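Local coordinates for protein ornithine decarboxylase (Entamoeba histolytica, PDB 4AIB) that probably catalyses the pyridoxal-phosphate-dependent decarboxylation of L-ornithine to putrescine, the entry step of polyamine synthesis, as a homodimer, at residues A[169-173]-A[209-215]; A[138-143]-A[179-185]; A[310-316]-A[352-358]; A[286-290]-A[345-349]. All coordinates share one frame; numbering follows the deposited sequence.

Interaction 1. Residues A[169-173]-A[209-215]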
# COMPACT_ATOMS: atom_id res chain seq x y z
N LEU A 169 -6.29 23.69 25.72
CA LEU A 169 -6.79 25.06 25.62
C LEU A 169 -6.02 26.03 26.53
O LEU A 169 -5.81 27.19 26.17
CB LEU A 169 -8.29 25.14 25.93
CG LEU A 169 -9.28 24.80 24.81
CD1 LEU A 169 -10.69 24.71 25.37
CD2 LEU A 169 -9.23 25.82 23.67
N LYS A 170 -5.62 25.54 27.71
CA LYS A 170 -4.79 26.32 28.63
C LYS A 170 -3.42 26.60 28.01
O LYS A 170 -2.92 27.72 28.10
CB LYS A 170 -4.63 25.58 29.96
CG LYS A 170 -3.80 26.32 31.00
CD LYS A 170 -3.68 25.53 32.30
CE LYS A 170 -2.59 26.07 33.20
NZ LYS A 170 -2.88 27.43 33.73
N GLU A 171 -2.84 25.59 27.36
CA GLU A 171 -1.54 25.71 26.72
C GLU A 171 -1.56 26.65 25.51
O GLU A 171 -0.61 27.41 25.29
CB GLU A 171 -1.01 24.32 26.32
CG GLU A 171 0.44 24.30 25.85
CD GLU A 171 1.45 24.53 26.97
OE1 GLU A 171 1.14 24.23 28.15
OE2 GLU A 171 2.57 25.00 26.67
N ILE A 172 -2.65 26.60 24.74
CA ILE A 172 -2.83 27.52 23.61
C ILE A 172 -2.91 28.96 24.11
O ILE A 172 -2.33 29.87 23.49
CB ILE A 172 -4.06 27.15 22.75
CG1 ILE A 172 -3.96 25.72 22.23
CG2 ILE A 172 -4.21 28.12 21.58
CD1 ILE A 172 -5.25 25.14 21.70
N LYS A 173 -3.60 29.16 25.23
CA LYS A 173 -3.72 30.48 25.85
C LYS A 173 -2.40 30.94 26.47
O LYS A 173 -2.02 32.11 26.34
CB LYS A 173 -4.83 30.48 26.92
CG LYS A 173 -5.31 31.87 27.29
CD LYS A 173 -6.10 31.88 28.59
CE LYS A 173 -6.37 33.31 29.04
NZ LYS A 173 -7.13 33.39 30.32
N LEU A 209 -16.55 27.00 26.06
CA LEU A 209 -15.42 26.83 26.98
C LEU A 209 -14.23 27.67 26.52
O LEU A 209 -13.61 28.36 27.33
CB LEU A 209 -15.03 25.35 27.09
CG LEU A 209 -13.87 24.94 28.01
CD1 LEU A 209 -14.17 25.25 29.48
CD2 LEU A 209 -13.57 23.46 27.84
N ALA A 210 -13.93 27.62 25.22
CA ALA A 210 -12.83 28.39 24.63
C ALA A 210 -13.12 29.89 24.62
O ALA A 210 -12.20 30.70 24.71
CB ALA A 210 -12.53 27.89 23.23
N GLU A 211 -14.40 30.25 24.51
CA GLU A 211 -14.83 31.64 24.59
C GLU A 211 -14.57 32.23 25.97
O GLU A 211 -14.29 33.42 26.10
CB GLU A 211 -16.31 31.79 24.22
CG GLU A 211 -16.58 31.89 22.73
CD GLU A 211 -18.04 32.17 22.41
OE1 GLU A 211 -18.93 31.56 23.04
OE2 GLU A 211 -18.30 33.01 21.52
N GLN A 212 -14.66 31.38 26.99
CA GLN A 212 -14.35 31.77 28.37
C GLN A 212 -12.84 31.94 28.58
O GLN A 212 -12.42 32.68 29.47
CB GLN A 212 -14.92 30.75 29.36
CG GLN A 212 -16.42 30.82 29.55
CD GLN A 212 -16.93 29.84 30.59
OE1 GLN A 212 -16.60 28.65 30.55
NE2 GLN A 212 -17.74 30.32 31.52
N PHE A 213 -12.05 31.26 27.76
CA PHE A 213 -10.59 31.42 27.76
C PHE A 213 -10.16 32.73 27.08
O PHE A 213 -8.97 33.03 27.00
CB PHE A 213 -9.92 30.22 27.07
CG PHE A 213 -9.65 29.06 27.99
CD1 PHE A 213 -10.68 28.20 28.37
CD2 PHE A 213 -8.37 28.81 28.46
CE1 PHE A 213 -10.43 27.13 29.21
CE2 PHE A 213 -8.11 27.74 29.30
CZ PHE A 213 -9.15 26.89 29.67
N GLY A 214 -11.13 33.49 26.59
CA GLY A 214 -10.87 34.76 25.91
C GLY A 214 -10.55 34.58 24.44
O GLY A 214 -10.03 35.50 23.80
N MET A 215 -10.86 33.40 23.91
CA MET A 215 -10.61 33.08 22.51
C MET A 215 -11.87 33.27 21.67
O MET A 215 -12.99 33.18 22.19
CB MET A 215 -10.11 31.64 22.37
CG MET A 215 -8.78 31.35 23.05
SD MET A 215 -8.55 29.60 23.36
CE MET A 215 -6.85 29.57 23.91
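The carbonyl oxygen of Leu169 takes the helical bond from Lys173 N (3.1 Å) and is also touched by the methyl CE of Met215 from the other segment, with the CD2 corner of the Phe213 ring farther off. The ring itself lies against the helix. Leu169 CB stands over its centre in a CH-pi contact, 4.2 Å from the Phe213 centroid and only 9° off the ring normal, and Lys170 CA comes to Phe213 CE2 at 3.7 Å. Leu169 then forks: CD1 packs on CD2 of Leu209, whereas CD2 touches both Ala210 CB and Met215 SD, each 3.9 Å away. Met215, extended beyond CG (chi2 160°, chi3 172°), carries its methyl across the CG2 branch of Ile172 (CE to CG2 3.8 Å) and beside Lys173 CB. Lys173 runs out straight past the ring, its CD resting 3.8 Å from Phe213 CD2. Gly214, with positive phi, ends helix 194-212 in a Schellman motif, Met215 N bonding back to Ala210 O, and the turn sets both Phe213 and Met215 against helix 164-174. Leu179 of strand 179-184 packs against Leu169, Ala210 and Met215. Between the two segments, cohesion therefore comes from apolar and CH-pi contacts bordered by the lysine stems, while Leu169 O and Ala210 O are used by bonds within their own segments.

Interaction 2. Residues A[138-143]-A[179-185]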
# COMPACT_ATOMS: atom_id res chain seq x y z
N GLY A 138 -2.96 29.58 12.67
CA GLY A 138 -4.19 29.33 13.41
C GLY A 138 -4.34 27.86 13.76
O GLY A 138 -4.03 26.99 12.95
N ILE A 139 -4.82 27.60 14.97
CA ILE A 139 -4.89 26.24 15.51
C ILE A 139 -6.33 25.77 15.71
O ILE A 139 -7.16 26.50 16.25
CB ILE A 139 -4.10 26.13 16.84
CG1 ILE A 139 -2.61 26.37 16.59
CG2 ILE A 139 -4.32 24.77 17.49
CD1 ILE A 139 -1.83 26.73 17.83
N MET A 140 -6.61 24.55 15.25
CA MET A 140 -7.90 23.93 15.46
C MET A 140 -7.74 22.75 16.42
O MET A 140 -6.82 21.94 16.27
CB MET A 140 -8.49 23.46 14.13
CG MET A 140 -9.91 23.94 13.89
SD MET A 140 -10.70 23.26 12.42
CE MET A 140 -9.52 23.65 11.13
N ILE A 141 -8.63 22.66 17.41
CA ILE A 141 -8.56 21.60 18.41
C ILE A 141 -9.35 20.36 17.96
O ILE A 141 -10.53 20.46 17.62
CB ILE A 141 -8.97 22.10 19.82
CG1 ILE A 141 -8.63 21.06 20.89
CG2 ILE A 141 -10.44 22.52 19.86
CD1 ILE A 141 -8.50 21.64 22.29
N ARG A 142 -8.69 19.21 17.95
CA ARG A 142 -9.33 17.96 17.53
C ARG A 142 -9.99 17.24 18.71
O ARG A 142 -9.32 16.89 19.68
CB ARG A 142 -8.35 17.04 16.80
CG ARG A 142 -8.98 15.77 16.25
CD ARG A 142 -8.08 15.07 15.24
NE ARG A 142 -8.68 13.84 14.74
CZ ARG A 142 -8.21 13.12 13.72
NH1 ARG A 142 -7.12 13.51 13.07
NH2 ARG A 142 -8.83 12.01 13.36
N ILE A 143 -11.30 17.03 18.60
CA ILE A 143 -12.07 16.32 19.63
C ILE A 143 -12.65 15.02 19.08
O ILE A 143 -12.44 14.68 17.92
CB ILE A 143 -13.18 17.22 20.25
CG1 ILE A 143 -14.22 17.64 19.20
CG2 ILE A 143 -12.58 18.44 20.93
CD1 ILE A 143 -15.54 16.90 19.31
N LEU A 179 -6.61 30.57 18.08
CA LEU A 179 -7.48 29.40 17.94
C LEU A 179 -8.55 29.66 16.88
O LEU A 179 -9.40 30.54 17.03
CB LEU A 179 -8.13 29.03 19.27
CG LEU A 179 -8.96 27.74 19.32
CD1 LEU A 179 -8.08 26.52 19.54
CD2 LEU A 179 -10.02 27.82 20.41
N ASP A 180 -8.50 28.88 15.80
CA ASP A 180 -9.48 28.97 14.73
C ASP A 180 -10.80 28.32 15.12
O ASP A 180 -11.87 28.82 14.78
CB ASP A 180 -8.94 28.36 13.44
CG ASP A 180 -7.86 29.21 12.78
OD1 ASP A 180 -7.83 30.44 13.03
OD2 ASP A 180 -7.06 28.66 12.00
N GLY A 181 -10.73 27.21 15.85
CA GLY A 181 -11.92 26.53 16.35
C GLY A 181 -11.74 25.07 16.70
O GLY A 181 -10.69 24.66 17.19
N VAL A 182 -12.78 24.28 16.42
CA VAL A 182 -12.83 22.87 16.81
C VAL A 182 -12.94 21.96 15.58
O VAL A 182 -13.57 22.32 14.58
CB VAL A 182 -14.01 22.59 17.77
CG1 VAL A 182 -13.89 21.21 18.40
CG2 VAL A 182 -14.09 23.65 18.87
N HIS A 183 -12.31 20.78 15.67
CA HIS A 183 -12.31 19.79 14.59
C HIS A 183 -12.55 18.41 15.14
O HIS A 183 -12.06 18.07 16.21
CB HIS A 183 -10.98 19.85 13.84
CG HIS A 183 -10.68 18.62 13.01
ND1 HIS A 183 -11.24 18.40 11.81
CD2 HIS A 183 -9.84 17.54 13.26
CE1 HIS A 183 -10.79 17.23 11.31
NE2 HIS A 183 -9.93 16.71 12.20
N PHE A 184 -13.34 17.62 14.42
CA PHE A 184 -13.52 16.20 14.76
C PHE A 184 -13.63 15.33 13.51
O PHE A 184 -14.20 15.75 12.51
CB PHE A 184 -14.72 15.99 15.70
CG PHE A 184 -16.06 16.34 15.09
CD1 PHE A 184 -16.81 15.38 14.42
CD2 PHE A 184 -16.58 17.62 15.22
CE1 PHE A 184 -18.04 15.70 13.87
CE2 PHE A 184 -17.81 17.95 14.67
CZ PHE A 184 -18.54 16.98 14.00
N HIS A 185 -13.08 14.12 13.59
CA HIS A 185 -13.13 13.17 12.49
C HIS A 185 -13.62 11.84 12.97
O HIS A 185 -13.05 11.26 13.90
CB HIS A 185 -11.76 13.03 11.83
CG HIS A 185 -11.81 12.48 10.42
ND1 HIS A 185 -11.99 11.18 10.15
CD2 HIS A 185 -11.69 13.12 9.19
CE1 HIS A 185 -11.99 10.99 8.82
NE2 HIS A 185 -11.81 12.18 8.23
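Ile141 is held through both its N and its O by strand 179-184: its N gives a hydrogen bond to Gly181 O (2.9 Å, 168° at the hydrogen) and its O accepts one from His183 N (2.7 Å). Ile143 N continues the ladder to His183 O at 2.7 Å. At the start, Asp180 N bonds to Ile139 O (2.8 Å). Here the register slips by one residue in a beta bulge, Asp180 being the extra residue between the pairs Ile139-Leu179 and Met140-Gly181; the carboxylate of Asp180 turns to His118 of strand 118-121. On the face bearing Met140, Arg142 and His183, the extended arginine (CG anti to the backbone N, chi1 -176°) runs alongside the histidine, pointing the same way. Its CG meets His183 CD2 at 3.6 Å, and the guanidinium presents a face to NE2, the two planes being 84° apart. Met140 SD lies across His183 CB (3.7 Å). The other face is apolar: Val182 CG1 packs on Ile143 CG1 (3.7 Å) and Ile143 CD1 on Phe184 CB, with Val182, Phe184 and Leu179 leaning on helix 194-212. Two adjacent parallel strands joined through helix 164-174 form a beta-alpha-beta unit of the TIM-barrel pyridoxal-binding domain, and His185 beyond them comes within about 9 Å, side chain to side chain, of Lys57, the predicted cofactor lysine.

Interaction 3. Residues A[310-316]-A[352-358]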
# COMPACT_ATOMS: atom_id res chain seq x y z
N SER A 310 -18.20 -4.21 -7.09
CA SER A 310 -19.07 -4.64 -8.19
C SER A 310 -18.58 -4.15 -9.55
O SER A 310 -18.21 -2.99 -9.71
CB SER A 310 -20.50 -4.17 -7.95
OG SER A 310 -21.04 -4.74 -6.77
N CYS A 311 -18.59 -5.06 -10.53
CA CYS A 311 -18.15 -4.77 -11.89
C CYS A 311 -18.98 -5.55 -12.90
O CYS A 311 -19.76 -6.43 -12.53
CB CYS A 311 -16.67 -5.13 -12.05
SG CYS A 311 -16.35 -6.91 -12.06
N GLU A 312 -18.81 -5.25 -14.19
CA GLU A 312 -19.50 -5.96 -15.25
C GLU A 312 -18.64 -6.15 -16.50
O GLU A 312 -17.72 -5.36 -16.77
CB GLU A 312 -20.84 -5.28 -15.60
CG GLU A 312 -20.74 -3.78 -15.86
CD GLU A 312 -22.05 -3.19 -16.37
OE1 GLU A 312 -22.97 -3.00 -15.55
OE2 GLU A 312 -22.14 -2.91 -17.58
N CYS A 313 -18.93 -7.20 -17.26
CA CYS A 313 -18.22 -7.48 -18.50
C CYS A 313 -18.82 -6.67 -19.65
O CYS A 313 -19.88 -7.02 -20.18
CB CYS A 313 -18.24 -8.97 -18.82
SG CYS A 313 -17.41 -9.38 -20.37
N ILE A 314 -18.13 -5.60 -20.02
CA ILE A 314 -18.62 -4.61 -20.99
C ILE A 314 -18.56 -5.08 -22.45
O ILE A 314 -19.42 -4.71 -23.26
CB ILE A 314 -17.89 -3.26 -20.78
CG1 ILE A 314 -18.74 -2.30 -19.95
CG2 ILE A 314 -17.54 -2.58 -22.10
CD1 ILE A 314 -18.98 -2.75 -18.53
N THR A 315 -17.56 -5.89 -22.75
CA THR A 315 -17.29 -6.35 -24.12
C THR A 315 -18.39 -7.21 -24.73
O THR A 315 -18.64 -7.14 -25.93
CB THR A 315 -15.96 -7.12 -24.19
OG1 THR A 315 -15.86 -7.97 -23.04
CG2 THR A 315 -14.78 -6.16 -24.21
N GLN A 316 -19.04 -8.02 -23.90
CA GLN A 316 -20.18 -8.82 -24.33
C GLN A 316 -21.44 -8.50 -23.52
O GLN A 316 -21.41 -8.49 -22.29
CB GLN A 316 -19.87 -10.32 -24.30
CG GLN A 316 -19.35 -10.86 -22.97
CD GLN A 316 -19.07 -12.35 -22.99
OE1 GLN A 316 -19.21 -13.02 -21.97
NE2 GLN A 316 -18.67 -12.87 -24.14
N LYS A 352 -9.67 -10.49 -25.11
CA LYS A 352 -10.85 -10.07 -25.84
C LYS A 352 -11.84 -9.34 -24.93
O LYS A 352 -12.40 -8.31 -25.32
CB LYS A 352 -11.52 -11.27 -26.53
CG LYS A 352 -12.54 -10.93 -27.61
CD LYS A 352 -13.96 -10.91 -27.07
CE LYS A 352 -14.97 -10.57 -28.16
NZ LYS A 352 -16.36 -10.56 -27.63
N ASP A 353 -12.05 -9.88 -23.73
CA ASP A 353 -13.03 -9.34 -22.79
C ASP A 353 -12.42 -8.36 -21.78
O ASP A 353 -11.27 -8.50 -21.38
CB ASP A 353 -13.76 -10.47 -22.06
CG ASP A 353 -14.76 -11.19 -22.95
OD1 ASP A 353 -15.78 -10.57 -23.34
OD2 ASP A 353 -14.53 -12.38 -23.27
N TRP A 354 -13.23 -7.37 -21.38
CA TRP A 354 -12.80 -6.32 -20.46
C TRP A 354 -13.76 -6.13 -19.32
O TRP A 354 -14.95 -6.48 -19.43
CB TRP A 354 -12.62 -5.00 -21.21
CG TRP A 354 -11.36 -4.92 -22.05
CD1 TRP A 354 -11.04 -5.68 -23.17
CD2 TRP A 354 -10.23 -4.00 -21.87
NE1 TRP A 354 -9.81 -5.31 -23.67
CE2 TRP A 354 -9.28 -4.32 -22.95
CE3 TRP A 354 -9.91 -3.00 -20.96
CZ2 TRP A 354 -8.07 -3.64 -23.08
CZ3 TRP A 354 -8.69 -2.32 -21.11
CH2 TRP A 354 -7.80 -2.63 -22.15
N LEU A 355 -13.26 -5.57 -18.22
CA LEU A 355 -14.06 -5.31 -17.03
C LEU A 355 -14.12 -3.82 -16.74
O LEU A 355 -13.09 -3.14 -16.77
CB LEU A 355 -13.47 -6.04 -15.82
CG LEU A 355 -13.81 -7.50 -15.52
CD1 LEU A 355 -13.32 -8.45 -16.60
CD2 LEU A 355 -13.21 -7.89 -14.18
N LEU A 356 -15.31 -3.31 -16.46
CA LEU A 356 -15.47 -1.93 -15.99
C LEU A 356 -15.85 -1.92 -14.51
O LEU A 356 -16.89 -2.47 -14.13
CB LEU A 356 -16.50 -1.17 -16.83
CG LEU A 356 -17.07 0.16 -16.31
CD1 LEU A 356 -16.04 1.27 -16.30
CD2 LEU A 356 -18.29 0.58 -17.12
N PHE A 357 -15.00 -1.30 -13.70
CA PHE A 357 -15.29 -1.09 -12.29
C PHE A 357 -15.87 0.32 -12.12
O PHE A 357 -15.12 1.30 -12.15
CB PHE A 357 -14.03 -1.26 -11.44
CG PHE A 357 -13.48 -2.66 -11.44
CD1 PHE A 357 -12.59 -3.08 -12.43
CD2 PHE A 357 -13.84 -3.57 -10.45
CE1 PHE A 357 -12.08 -4.37 -12.43
CE2 PHE A 357 -13.33 -4.86 -10.44
CZ PHE A 357 -12.45 -5.26 -11.44
N PRO A 358 -17.20 0.42 -11.95
CA PRO A 358 -17.86 1.72 -11.87
C PRO A 358 -17.56 2.43 -10.55
O PRO A 358 -17.56 1.79 -9.49
CB PRO A 358 -19.36 1.38 -11.95
CG PRO A 358 -19.43 -0.05 -12.38
CD PRO A 358 -18.18 -0.68 -11.85
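A first torsion of 41° tucks Thr315 OG1 between its own backbone N and carbonyl carbon, facing Asp353, whose carboxylate swings back beside its own N (chi1 -73°). The hydroxyl donates to Asp353 OD1 (2.6 Å), on the lone pair away from the other oxygen, and accepts from Trp354 N (3.2 Å), so both its bonds go to the opposite segment. Asp353 OD2 accepts a hydrogen bond from Glu349 N. Farther along, the backbones pair antiparallel: Leu356 N bonds to Glu312 O at 3.2 Å, nearly straight at 172°, while the return bond from Glu312 N and that from Ile314 N to Trp354 O are weak. Cys311 sets CB over one face of the Phe357 ring, toward its rim, 3.9 Å from the centroid; SG lies obliquely to the ring and touches Leu355 CD2 (3.9 Å). On the other side of the pair, the CD1 tip of Ile314 rests on Leu356 CB. The short, weakly bonded strand 312-313 thus borders strand 354-360, whose other edge pairs with strand 267-281; helix 6-16 covers Ile314 and Trp354, and strand 341-346 lies beside Cys313 and Ser310.

Interaction 4. Residues A[286-290]-A[345-349]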
# COMPACT_ATOMS: atom_id res chain seq x y z
N GLN A 286 -16.35 -22.88 -11.20
CA GLN A 286 -16.06 -21.47 -10.99
C GLN A 286 -14.86 -21.09 -11.85
O GLN A 286 -13.98 -21.92 -12.09
CB GLN A 286 -15.80 -21.16 -9.51
CG GLN A 286 -14.74 -22.02 -8.83
CD GLN A 286 -14.27 -21.46 -7.50
OE1 GLN A 286 -14.97 -20.69 -6.85
NE2 GLN A 286 -13.06 -21.85 -7.10
N ILE A 287 -14.84 -19.85 -12.34
CA ILE A 287 -13.78 -19.42 -13.25
C ILE A 287 -12.96 -18.27 -12.64
O ILE A 287 -13.49 -17.20 -12.36
CB ILE A 287 -14.32 -19.02 -14.64
CG1 ILE A 287 -15.36 -20.03 -15.13
CG2 ILE A 287 -13.17 -18.91 -15.64
CD1 ILE A 287 -16.16 -19.58 -16.33
N GLU A 288 -11.67 -18.52 -12.46
CA GLU A 288 -10.74 -17.53 -11.92
C GLU A 288 -10.16 -16.65 -13.03
O GLU A 288 -9.77 -17.15 -14.08
CB GLU A 288 -9.61 -18.20 -11.14
CG GLU A 288 -10.03 -18.73 -9.77
CD GLU A 288 -9.01 -19.68 -9.17
OE1 GLU A 288 -7.80 -19.35 -9.17
OE2 GLU A 288 -9.41 -20.76 -8.68
N TYR A 289 -10.11 -15.35 -12.77
CA TYR A 289 -9.57 -14.40 -13.74
C TYR A 289 -8.46 -13.55 -13.13
O TYR A 289 -8.43 -13.31 -11.93
CB TYR A 289 -10.68 -13.49 -14.28
CG TYR A 289 -11.72 -14.23 -15.11
CD1 TYR A 289 -11.51 -14.48 -16.46
CD2 TYR A 289 -12.91 -14.66 -14.53
CE1 TYR A 289 -12.45 -15.15 -17.22
CE2 TYR A 289 -13.87 -15.33 -15.28
CZ TYR A 289 -13.63 -15.57 -16.62
OH TYR A 289 -14.58 -16.24 -17.37
N THR A 290 -7.54 -13.12 -13.99
CA THR A 290 -6.45 -12.25 -13.55
C THR A 290 -6.54 -10.92 -14.29
O THR A 290 -6.28 -10.83 -15.50
CB THR A 290 -5.08 -12.92 -13.73
OG1 THR A 290 -5.11 -14.22 -13.12
CG2 THR A 290 -3.98 -12.09 -13.08
N LEU A 345 -20.47 -13.64 -13.25
CA LEU A 345 -20.04 -13.14 -14.56
C LEU A 345 -20.08 -14.21 -15.65
O LEU A 345 -19.86 -15.39 -15.36
CB LEU A 345 -18.63 -12.56 -14.47
CG LEU A 345 -18.46 -11.13 -13.94
CD1 LEU A 345 -17.03 -10.92 -13.46
CD2 LEU A 345 -18.83 -10.09 -14.98
N PRO A 346 -20.36 -13.82 -16.91
CA PRO A 346 -20.33 -14.78 -18.01
C PRO A 346 -18.89 -15.22 -18.31
O PRO A 346 -17.95 -14.52 -17.93
CB PRO A 346 -20.90 -13.99 -19.19
CG PRO A 346 -20.60 -12.57 -18.87
CD PRO A 346 -20.71 -12.46 -17.37
N GLU A 347 -18.74 -16.36 -18.97
CA GLU A 347 -17.41 -16.87 -19.34
C GLU A 347 -16.71 -15.88 -20.26
O GLU A 347 -17.25 -15.49 -21.30
CB GLU A 347 -17.51 -18.25 -19.99
CG GLU A 347 -16.17 -18.96 -20.14
CD GLU A 347 -16.26 -20.24 -20.95
OE1 GLU A 347 -17.03 -20.29 -21.93
OE2 GLU A 347 -15.53 -21.20 -20.62
N MET A 348 -15.50 -15.48 -19.87
CA MET A 348 -14.75 -14.46 -20.60
C MET A 348 -13.49 -15.03 -21.24
O MET A 348 -12.95 -16.04 -20.80
CB MET A 348 -14.40 -13.30 -19.67
CG MET A 348 -15.60 -12.47 -19.23
SD MET A 348 -15.18 -11.14 -18.09
CE MET A 348 -14.90 -12.04 -16.57
N GLU A 349 -13.03 -14.35 -22.30
CA GLU A 349 -11.82 -14.74 -23.01
C GLU A 349 -10.75 -13.66 -22.82
O GLU A 349 -10.95 -12.51 -23.22
CB GLU A 349 -12.12 -14.94 -24.50
CG GLU A 349 -10.97 -15.49 -25.32
CD GLU A 349 -11.34 -15.69 -26.78
OE1 GLU A 349 -12.30 -16.44 -27.06
OE2 GLU A 349 -10.65 -15.12 -27.65
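Tyr289 stands out from its strand toward the turn at Met348, and Met348 folds back over it, so hydroxyl, ring face and ring edge are all engaged by one residue. Tyr289 OH accepts a 2.8 Å hydrogen bond from Met348 N that is close to straight, 164° at the hydrogen. The methionine bends at its last torsion (chi3 -75°), which brings CE over the ring centre: it sits 3.7 Å from the Tyr289 centroid and 12° off the normal, a CH-pi contact. SD is above the same ring at a greater distance, 5.0 Å from the centroid, making this a Met-aromatic pair. Met348 CB touches the ring at CE1 (3.6 Å), and Met348 O lies at the edge, in the ring plane; that oxygen is itself bonded by Lys276 NZ. Two groups of Met348, its N-H and its methyl, hold the hydroxyl and cover the face, which should limit the ring's rotation. Beside it, Ile287 CD1 meets the extended, exposed Glu347 at about a right angle, 3.9 Å from CG. Strands 284-291 and 341-346 are not direct neighbours, since strand 324-330 pairs with both, and Tyr289 reaches past this middle strand to the loop that follows 341-346. The Met-aromatic contact thus joins a strand to a loop of the mixed beta sheet of the C-terminal domain in this class of decarboxylases.

Overall arrangement
Following the chain, strand 138-143 opens interaction 2 and helix 164-174 opens interaction 1; strand 179-184 then closes the first loop and the end of helix 194-212 the second, so the two contacts cross. They touch through Leu179, joining sheet to helices of the barrel domain. Farther on, 286-290 opens interaction 4 and 310-316 interaction 3, closed in the same order by 345-349 and 352-358: again a crossed pair, centres about 11 Å apart, touching where Met348 meets Asp353 and Leu355 and serving one mixed sheet. The pairs lie on opposite sides of the chain's centre, their centres 44 to 62 Å apart, one pair in the barrel domain and the other in the beta domain.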